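Local coordinates for protein BB_2cx5_001 (Thermus thermophilus, PDB 3RI0) that is designed to present a grafted linear HIV epitope on a scaffold with an aminoacyl-tRNA editing domain fold, at residues A113-V125 with P140-L154. The protein carries 6 engineered substitutions. Numbering follows the deposited sequence.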
loop_
_atom_site.group_PDB
_atom_site.type_symbol
_atom_site.label_atom_id
_atom_site.label_comp_id
_atom_site.label_asym_id
_atom_site.label_seq_id
_atom_site.Cartn_x
_atom_site.Cartn_y
_atom_site.Cartn_z
ATOM N N ALA A 113 -10.590 -0.842 -2.971
ATOM C CA ALA A 113 -9.683 -0.793 -1.832
ATOM C C ALA A 113 -10.281 -0.497 -0.463
ATOM O O ALA A 113 -11.365 0.080 -0.344
ATOM C CB ALA A 113 -8.563 0.193 -2.116
ATOM N N TYR A 114 -9.541 -0.898 0.569
ATOM C CA TYR A 114 -9.935 -0.682 1.955
ATOM C C TYR A 114 -8.757 -0.137 2.751
ATOM O O TYR A 114 -7.605 -0.496 2.500
ATOM C CB TYR A 114 -10.453 -1.982 2.554
ATOM C CG TYR A 114 -11.621 -2.519 1.764
ATOM C CD1 TYR A 114 -11.419 -3.239 0.586
ATOM C CD2 TYR A 114 -12.928 -2.246 2.153
ATOM C CE1 TYR A 114 -12.493 -3.678 -0.186
ATOM C CE2 TYR A 114 -14.005 -2.674 1.389
ATOM C CZ TYR A 114 -13.786 -3.387 0.222
ATOM O OH TYR A 114 -14.858 -3.815 -0.522
ATOM N N LEU A 115 -9.048 0.731 3.715
ATOM C CA LEU A 115 -8.007 1.366 4.516
ATOM C C LEU A 115 -8.134 1.158 6.021
ATOM O O LEU A 115 -9.109 1.583 6.642
ATOM C CB LEU A 115 -7.985 2.870 4.217
ATOM C CG LEU A 115 -6.972 3.758 4.954
ATOM C CD1 LEU A 115 -5.799 4.041 4.056
ATOM C CD2 LEU A 115 -7.616 5.073 5.340
ATOM N N ASP A 116 -7.119 0.514 6.586
ATOM C CA ASP A 116 -7.008 0.235 8.019
ATOM C C ASP A 116 -7.277 1.543 8.750
ATOM O O ASP A 116 -6.477 2.474 8.642
ATOM C CB ASP A 116 -5.574 -0.230 8.319
ATOM C CG ASP A 116 -5.318 -0.521 9.796
ATOM O OD1 ASP A 116 -6.047 -0.000 10.674
ATOM O OD2 ASP A 116 -4.354 -1.274 10.071
ATOM N N GLU A 117 -8.377 1.608 9.499
ATOM C CA GLU A 117 -8.726 2.840 10.221
ATOM C C GLU A 117 -7.604 3.424 11.073
ATOM O O GLU A 117 -7.575 4.631 11.313
ATOM C CB GLU A 117 -9.983 2.635 11.083
ATOM C CG GLU A 117 -10.031 1.353 11.923
ATOM C CD GLU A 117 -11.303 1.282 12.782
ATOM O OE1 GLU A 117 -12.414 1.530 12.256
ATOM O OE2 GLU A 117 -11.187 0.979 13.986
ATOM N N ASP A 118 -6.673 2.590 11.524
ATOM C CA ASP A 118 -5.562 3.084 12.334
ATOM C C ASP A 118 -4.656 4.040 11.567
ATOM O O ASP A 118 -3.935 4.829 12.171
ATOM C CB ASP A 118 -4.730 1.923 12.890
ATOM C CG ASP A 118 -5.447 1.170 14.008
ATOM O OD1 ASP A 118 -6.562 1.588 14.402
ATOM O OD2 ASP A 118 -4.895 0.159 14.490
ATOM N N LEU A 119 -4.683 3.979 10.240
ATOM C CA LEU A 119 -3.848 4.872 9.436
ATOM C C LEU A 119 -4.332 6.321 9.523
ATOM O O LEU A 119 -3.533 7.250 9.414
ATOM C CB LEU A 119 -3.824 4.414 7.973
ATOM C CG LEU A 119 -2.991 3.162 7.675
ATOM C CD1 LEU A 119 -3.175 2.741 6.223
ATOM C CD2 LEU A 119 -1.521 3.455 7.957
ATOM N N LEU A 120 -5.633 6.512 9.737
ATOM C CA LEU A 120 -6.188 7.865 9.843
ATOM C C LEU A 120 -5.681 8.497 11.140
ATOM O O LEU A 120 -5.841 9.695 11.372
ATOM C CB LEU A 120 -7.719 7.822 9.865
ATOM C CG LEU A 120 -8.464 7.057 8.764
ATOM C CD1 LEU A 120 -9.955 7.164 8.999
ATOM C CD2 LEU A 120 -8.108 7.612 7.406
ATOM N N GLY A 121 -5.041 7.675 11.968
ATOM C CA GLY A 121 -4.523 8.138 13.242
ATOM C C GLY A 121 -3.281 9.012 13.198
ATOM O O GLY A 121 -2.820 9.473 14.244
ATOM N N TYR A 122 -2.727 9.257 12.017
ATOM C CA TYR A 122 -1.535 10.092 11.936
ATOM C C TYR A 122 -1.708 11.298 11.031
ATOM O O TYR A 122 -2.638 11.358 10.229
ATOM C CB TYR A 122 -0.348 9.275 11.432
ATOM C CG TYR A 122 -0.081 7.995 12.188
ATOM C CD1 TYR A 122 -0.670 6.796 11.794
ATOM C CD2 TYR A 122 0.785 7.976 13.277
ATOM C CE1 TYR A 122 -0.395 5.607 12.459
ATOM C CE2 TYR A 122 1.068 6.795 13.952
ATOM C CZ TYR A 122 0.474 5.610 13.531
ATOM O OH TYR A 122 0.781 4.421 14.149
ATOM N N PRO A 123 -0.810 12.290 11.168
ATOM C CA PRO A 123 -0.845 13.508 10.355
ATOM C C PRO A 123 -0.357 13.197 8.940
ATOM O O PRO A 123 -0.637 13.923 7.988
ATOM C CB PRO A 123 0.079 14.460 11.117
ATOM C CG PRO A 123 1.042 13.536 11.783
ATOM C CD PRO A 123 0.140 12.441 12.285
ATOM N N GLU A 124 0.390 12.106 8.813
ATOM C CA GLU A 124 0.887 11.671 7.514
ATOM C C GLU A 124 1.405 10.244 7.615
ATOM O O GLU A 124 1.795 9.800 8.692
ATOM C CB GLU A 124 2.001 12.586 7.001
ATOM C CG GLU A 124 3.387 12.075 7.311
ATOM C CD GLU A 124 4.080 12.885 8.362
ATOM O OE1 GLU A 124 4.454 14.043 8.063
ATOM O OE2 GLU A 124 4.247 12.374 9.488
ATOM N N VAL A 125 1.406 9.535 6.488
ATOM C CA VAL A 125 1.867 8.150 6.437
ATOM C C VAL A 125 2.816 7.970 5.250
ATOM O O VAL A 125 2.869 8.819 4.353
ATOM C CB VAL A 125 0.669 7.165 6.289
ATOM C CG1 VAL A 125 -0.150 7.123 7.573
ATOM C CG2 VAL A 125 -0.218 7.595 5.144
ATOM N N PRO A 140 -3.379 10.929 5.330
ATOM C CA PRO A 140 -4.406 9.909 5.130
ATOM C C PRO A 140 -5.485 10.391 4.168
ATOM O O PRO A 140 -6.008 9.617 3.370
ATOM C CB PRO A 140 -4.944 9.701 6.534
ATOM C CG PRO A 140 -3.715 9.836 7.363
ATOM C CD PRO A 140 -3.072 11.074 6.766
ATOM N N LYS A 141 -5.795 11.685 4.231
ATOM C CA LYS A 141 -6.819 12.263 3.373
ATOM C C LYS A 141 -6.437 12.094 1.910
ATOM O O LYS A 141 -7.272 11.727 1.078
ATOM C CB LYS A 141 -7.011 13.750 3.696
ATOM C CG LYS A 141 -8.460 14.213 3.573
ATOM C CD LYS A 141 -8.619 15.734 3.699
ATOM C CE LYS A 141 -10.097 16.138 3.609
ATOM N NZ LYS A 141 -10.330 17.600 3.394
ATOM N N GLU A 142 -5.174 12.366 1.596
ATOM C CA GLU A 142 -4.684 12.227 0.231
ATOM C C GLU A 142 -4.690 10.764 -0.168
ATOM O O GLU A 142 -5.152 10.414 -1.246
ATOM C CB GLU A 142 -3.274 12.803 0.104
ATOM C CG GLU A 142 -3.209 14.310 0.330
ATOM C CD GLU A 142 -1.801 14.870 0.228
ATOM O OE1 GLU A 142 -0.917 14.430 0.995
ATOM O OE2 GLU A 142 -1.584 15.759 -0.624
ATOM N N LEU A 143 -4.188 9.904 0.707
ATOM C CA LEU A 143 -4.154 8.475 0.418
ATOM C C LEU A 143 -5.549 8.006 0.005
ATOM O O LEU A 143 -5.694 7.257 -0.964
ATOM C CB LEU A 143 -3.662 7.691 1.646
ATOM C CG LEU A 143 -3.510 6.172 1.470
ATOM C CD1 LEU A 143 -2.531 5.875 0.334
ATOM C CD2 LEU A 143 -3.022 5.548 2.760
ATOM N N LEU A 144 -6.568 8.449 0.741
ATOM C CA LEU A 144 -7.950 8.081 0.444
ATOM C C LEU A 144 -8.421 8.648 -0.887
ATOM O O LEU A 144 -9.158 7.982 -1.618
ATOM C CB LEU A 144 -8.888 8.576 1.553
ATOM C CG LEU A 144 -8.855 7.834 2.889
ATOM C CD1 LEU A 144 -9.705 8.567 3.919
ATOM C CD2 LEU A 144 -9.360 6.405 2.682
ATOM N N ALA A 145 -8.005 9.877 -1.198
ATOM C CA ALA A 145 -8.400 10.511 -2.452
ATOM C C ALA A 145 -7.743 9.807 -3.632
ATOM O O ALA A 145 -8.313 9.725 -4.711
ATOM C CB ALA A 145 -8.014 11.989 -2.447
ATOM N N LEU A 146 -6.535 9.304 -3.409
ATOM C CA LEU A 146 -5.763 8.606 -4.433
ATOM C C LEU A 146 -6.311 7.228 -4.733
ATOM O O LEU A 146 -6.474 6.835 -5.888
ATOM C CB LEU A 146 -4.316 8.428 -3.971
ATOM C CG LEU A 146 -3.260 9.469 -4.294
ATOM C CD1 LEU A 146 -1.992 9.135 -3.522
ATOM C CD2 LEU A 146 -3.000 9.477 -5.798
ATOM N N THR A 147 -6.572 6.486 -3.669
ATOM C CA THR A 147 -7.048 5.118 -3.776
ATOM C C THR A 147 -8.565 4.976 -3.844
ATOM O O THR A 147 -9.074 3.965 -4.327
ATOM C CB THR A 147 -6.542 4.308 -2.578
ATOM O OG1 THR A 147 -7.101 4.851 -1.376
ATOM C CG2 THR A 147 -5.022 4.381 -2.490
ATOM N N GLY A 148 -9.287 5.982 -3.360
ATOM C CA GLY A 148 -10.738 5.899 -3.347
ATOM C C GLY A 148 -11.108 4.765 -2.405
ATOM O O GLY A 148 -12.143 4.109 -2.549
ATOM N N ALA A 149 -10.236 4.532 -1.428
ATOM C CA ALA A 149 -10.443 3.464 -0.470
ATOM C C ALA A 149 -11.556 3.755 0.531
ATOM O O ALA A 149 -11.853 4.908 0.856
ATOM C CB ALA A 149 -9.148 3.183 0.278
ATOM N N GLN A 150 -12.161 2.688 1.020
ATOM C CA GLN A 150 -13.209 2.791 2.005
ATOM C C GLN A 150 -12.517 2.557 3.345
ATOM O O GLN A 150 -11.743 1.618 3.490
ATOM C CB GLN A 150 -14.254 1.714 1.747
ATOM C CG GLN A 150 -15.195 1.422 2.896
ATOM C CD GLN A 150 -16.229 0.387 2.506
ATOM O OE1 GLN A 150 -17.063 0.636 1.630
ATOM N NE2 GLN A 150 -16.175 -0.784 3.135
ATOM N N VAL A 151 -12.758 3.441 4.304
ATOM C CA VAL A 151 -12.183 3.325 5.641
ATOM C C VAL A 151 -12.775 2.087 6.289
ATOM O O VAL A 151 -13.969 1.821 6.148
ATOM C CB VAL A 151 -12.517 4.566 6.512
ATOM C CG1 VAL A 151 -12.254 4.267 7.962
ATOM C CG2 VAL A 151 -11.688 5.753 6.069
ATOM N N ALA A 152 -11.950 1.323 6.999
ATOM C CA ALA A 152 -12.447 0.109 7.632
ATOM C C ALA A 152 -11.618 -0.426 8.792
ATOM O O ALA A 152 -10.454 -0.071 8.981
ATOM C CB ALA A 152 -12.604 -0.988 6.580
ATOM N N ASP A 153 -12.249 -1.294 9.569
ATOM C CA ASP A 153 -11.611 -1.937 10.701
ATOM C C ASP A 153 -11.092 -3.249 10.113
ATOM O O ASP A 153 -11.882 -4.144 9.790
ATOM C CB ASP A 153 -12.655 -2.180 11.798
ATOM C CG ASP A 153 -12.218 -3.223 12.784
ATOM O OD1 ASP A 153 -11.067 -3.140 13.263
ATOM O OD2 ASP A 153 -13.023 -4.127 13.080
ATOM N N LEU A 154 -9.773 -3.368 9.985
ATOM C CA LEU A 154 -9.189 -4.546 9.349
ATOM C C LEU A 154 -8.217 -5.438 10.132
ATOM O O LEU A 154 -8.095 -6.625 9.841
ATOM C CB LEU A 154 -8.486 -4.105 8.060
ATOM C CG LEU A 154 -9.307 -3.311 7.045
ATOM C CD1 LEU A 154 -8.365 -2.655 6.023
ATOM C CD2 LEU A 154 -10.300 -4.228 6.366
HETATM O O HOH W 1 -17.573 -3.178 1.009
HETATM O O HOH W 2 -7.910 -1.995 11.595
#
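Strands 113-116 and 150-152 pair in parallel, Tyr114 beside Gln150 and Leu115 beside Val151, forming one margin of the mixed sheet of an aminoacyl-tRNA editing domain; helix 140-147, antiparallel to strand 113-116 (166°), links strands 134-138 and 150-152 in a beta-alpha-beta crossover. Leu115 N gives to Gln150 O (2.8 Å), and Leu115 O takes the N-H of Ala152 (2.9 Å). On one face, Leu115 forks between two helix leucines. With CG anti to the backbone N (chi1 180°), it sets CD1 against Leu143 CD2 and CD2 against Leu144 CD2, each methyl pair at 3.4 Å, closer than usual van der Waals contact; the Leu115 and Leu144 side chains cross at about a right angle. Leu120 works further along: CD1 meets Val151 CG2 tip to tip at 3.7 Å, while CD2 slides past the ring of Pro140. On the other face, which helix 72-79 covers, Tyr114 and Gln150 lie side by side. The amide stands almost perpendicular to the ring (86°), its NE2 at the ring edge, 3.4 Å from Tyr114 CE2. A water bridges Asp116 OD1 and Leu154 N; the same OD1 accepts Asp118 N (2.8 Å) from above the carboxylate plane, closing an Asx turn.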